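PDB 4F54: uncharacterized protein from Bacteroides thetaiotaomicron, which is of unknown function but belongs to the DUF4136 family of the TolB_N clan and is probably made as a lipoprotein. Local coordinates for residues 107-113 with 140-144. Sequence-based numbering, arbitrary orientation. Where two conformers were deposited one is given.
Sequences WWGYPGY and FITEM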
loop_
_atom_site.group_PDB
_atom_site.type_symbol
_atom_site.label_atom_id
_atom_site.label_comp_id
_atom_site.label_asym_id
_atom_site.label_seq_id
_atom_site.Cartn_x
_atom_site.Cartn_y
_atom_site.Cartn_z
ATOM N N TRP A 107 0.923 -11.030 3.263
ATOM C CA TRP A 107 0.800 -10.732 1.850
ATOM C C TRP A 107 2.028 -11.171 1.158
ATOM O O TRP A 107 1.953 -11.423 -0.019
ATOM C CB TRP A 107 0.466 -9.261 1.608
ATOM C CG TRP A 107 1.219 -8.294 2.491
ATOM C CD1 TRP A 107 2.416 -7.639 2.205
ATOM C CD2 TRP A 107 0.850 -7.859 3.847
ATOM N NE1 TRP A 107 2.798 -6.850 3.244
ATOM C CE2 TRP A 107 1.863 -6.917 4.263
ATOM C CE3 TRP A 107 -0.199 -8.140 4.714
ATOM C CZ2 TRP A 107 1.863 -6.345 5.523
ATOM C CZ3 TRP A 107 -0.217 -7.511 5.973
ATOM C CH2 TRP A 107 0.801 -6.609 6.346
ATOM N N TRP A 108 3.162 -11.298 1.865
ATOM C CA TRP A 108 4.387 -11.828 1.249
ATOM C C TRP A 108 4.244 -13.237 0.784
ATOM O O TRP A 108 5.077 -13.692 -0.019
ATOM C CB TRP A 108 5.561 -11.835 2.200
ATOM C CG TRP A 108 6.023 -10.475 2.621
ATOM C CD1 TRP A 108 5.769 -9.245 2.034
ATOM C CD2 TRP A 108 6.855 -10.190 3.762
ATOM N NE1 TRP A 108 6.374 -8.236 2.727
ATOM C CE2 TRP A 108 7.038 -8.739 3.779
ATOM C CE3 TRP A 108 7.451 -10.972 4.755
ATOM C CZ2 TRP A 108 7.782 -8.109 4.766
ATOM C CZ3 TRP A 108 8.230 -10.315 5.709
ATOM C CH2 TRP A 108 8.377 -8.925 5.709
ATOM N N GLY A 109 3.266 -13.959 1.301
ATOM C CA GLY A 109 3.001 -15.337 0.879
ATOM C C GLY A 109 2.346 -15.459 -0.494
ATOM O O GLY A 109 2.243 -16.556 -1.007
ATOM N N TYR A 110 1.873 -14.353 -1.076
ATOM C CA TYR A 110 1.303 -14.399 -2.419
ATOM C C TYR A 110 2.445 -14.414 -3.425
ATOM O O TYR A 110 3.253 -13.458 -3.446
ATOM C CB TYR A 110 0.416 -13.187 -2.693
ATOM C CG TYR A 110 -0.162 -13.165 -4.068
ATOM C CD1 TYR A 110 -0.888 -14.251 -4.534
ATOM C CD2 TYR A 110 0.056 -12.103 -4.935
ATOM C CE1 TYR A 110 -1.410 -14.279 -5.807
ATOM C CE2 TYR A 110 -0.491 -12.098 -6.212
ATOM C CZ TYR A 110 -1.208 -13.187 -6.644
ATOM O OH TYR A 110 -1.698 -13.207 -7.918
ATOM N N PRO A 111 2.555 -15.486 -4.241
ATOM C CA PRO A 111 3.703 -15.565 -5.205
ATOM C C PRO A 111 3.822 -14.360 -6.127
ATOM O O PRO A 111 4.907 -14.007 -6.494
ATOM C CB PRO A 111 3.416 -16.839 -5.996
ATOM C CG PRO A 111 2.554 -17.651 -5.086
ATOM C CD PRO A 111 1.683 -16.671 -4.363
ATOM N N GLY A 112 2.718 -13.735 -6.484
ATOM C CA GLY A 112 2.764 -12.564 -7.365
ATOM C C GLY A 112 2.937 -11.217 -6.697
ATOM O O GLY A 112 2.793 -10.191 -7.347
ATOM N N TYR A 113 3.244 -11.189 -5.404
ATOM C CA TYR A 113 3.265 -9.926 -4.679
ATOM C C TYR A 113 4.408 -9.067 -5.205
ATOM O O TYR A 113 5.401 -9.600 -5.685
ATOM C CB TYR A 113 3.459 -10.149 -3.178
ATOM C CG TYR A 113 3.160 -8.896 -2.367
ATOM C CD1 TYR A 113 1.860 -8.400 -2.342
ATOM C CD2 TYR A 113 4.177 -8.152 -1.753
ATOM C CE1 TYR A 113 1.575 -7.244 -1.683
ATOM C CE2 TYR A 113 3.874 -6.997 -1.033
ATOM C CZ TYR A 113 2.603 -6.544 -1.062
ATOM O OH TYR A 113 2.290 -5.426 -0.364
ATOM N N PHE A 140 -7.655 -3.576 0.896
ATOM C CA PHE A 140 -6.429 -3.030 0.281
ATOM C C PHE A 140 -5.265 -3.042 1.257
ATOM O O PHE A 140 -5.419 -2.639 2.377
ATOM C CB PHE A 140 -6.596 -1.610 -0.234
ATOM C CG PHE A 140 -7.654 -1.437 -1.321
ATOM C CD1 PHE A 140 -9.003 -1.279 -1.002
ATOM C CD2 PHE A 140 -7.277 -1.347 -2.663
ATOM C CE1 PHE A 140 -9.950 -1.082 -2.024
ATOM C CE2 PHE A 140 -8.217 -1.169 -3.677
ATOM C CZ PHE A 140 -9.558 -1.049 -3.352
ATOM N N ILE A 141 -4.081 -3.450 0.761
ATOM C CA ILE A 141 -2.788 -3.315 1.503
ATOM C C ILE A 141 -1.930 -2.368 0.679
ATOM O O ILE A 141 -1.700 -2.619 -0.497
ATOM C CB ILE A 141 -1.997 -4.642 1.662
ATOM C CG1 ILE A 141 -2.596 -5.548 2.722
ATOM C CG2 ILE A 141 -0.517 -4.410 2.071
ATOM C CD1 ILE A 141 -2.401 -5.046 4.159
ATOM N N THR A 142 -1.470 -1.298 1.315
ATOM C CA THR A 142 -0.654 -0.260 0.718
ATOM C C THR A 142 0.594 -0.140 1.558
ATOM O O THR A 142 0.541 -0.082 2.777
ATOM C CB THR A 142 -1.395 1.061 0.634
ATOM O OG1 THR A 142 -2.567 0.855 -0.157
ATOM C CG2 THR A 142 -0.471 2.223 0.070
ATOM N N GLU A 143 1.733 -0.107 0.891
ATOM C CA GLU A 143 3.060 0.047 1.537
ATOM C C GLU A 143 3.827 1.187 0.859
ATOM O O GLU A 143 3.849 1.318 -0.380
ATOM C CB GLU A 143 3.865 -1.256 1.483
ATOM C CG GLU A 143 3.225 -2.374 2.298
ATOM C CD GLU A 143 3.918 -3.721 2.047
ATOM O OE1 GLU A 143 4.120 -4.093 0.877
ATOM O OE2 GLU A 143 4.294 -4.412 3.024
HETATM N N MSE A 144 4.510 1.945 1.707
HETATM C CA MSE A 144 5.369 3.062 1.378
HETATM C C MSE A 144 6.770 2.689 1.784
HETATM O O MSE A 144 7.029 2.287 2.914
HETATM C CB MSE A 144 4.933 4.362 2.074
HETATM C CG MSE A 144 5.708 5.587 1.585
HETATM SE SE MSE A 144 5.079 7.179 2.525
HETATM C CE MSE A 144 3.122 7.018 2.141
HETATM O O HOH W 1 6.524 -5.577 1.939
HETATM O O HOH W 2 0.669 -3.532 -1.734
#
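The carboxylate of E143 takes hydrogen bonds from two aromatic side chains of the 107-113 loop, one on each oxygen. Y113 gives its hydroxyl proton to OE1, with OH and OE1 2.6 Å apart, and W107 donates its indole NH to OE2, NE1 to OE2 being 2.9 Å. That second bond is bent, 142° at the hydrogen, and OE2 lies somewhat off the indole plane. Both donors approach from well above the carboxylate plane, and the W107 ring stands nearly perpendicular to it, at 84°. Beyond CB the E143 chain runs extended (chi2 171°), which carries the acid across to the loop.

Two waters widen the polar network. The first accepts from W108 NE1 at 2.8 Å and donates to E143 OE2, tying in a third ring; the second donates both to Y113 OH and to the backbone O of I141.

Apolar packing comes from I141, modelled in two conformations. In the conformer described, its side chain lies over one face of W107: CD1 makes a CH-pi contact 4.0 Å from the centroid of the six-membered ring, while CG2 sits above the middle of the indole and also touches Y113 OH, 3.9 Å away.

Q88 NE2 and Y127 OH add bonds to OE1 and OE2, so both oxygens of this buried acid have further partners. I141 and E143 project from one face of strand 139-146, which runs between strands 85-92 and 159-166; T142 projects from the other, its OG1 hydrogen-bonded to Y65 OH of helix 56-70. The aromatic loop, turning back at Y110-Y113, thus packs on the sheet face opposite that helix.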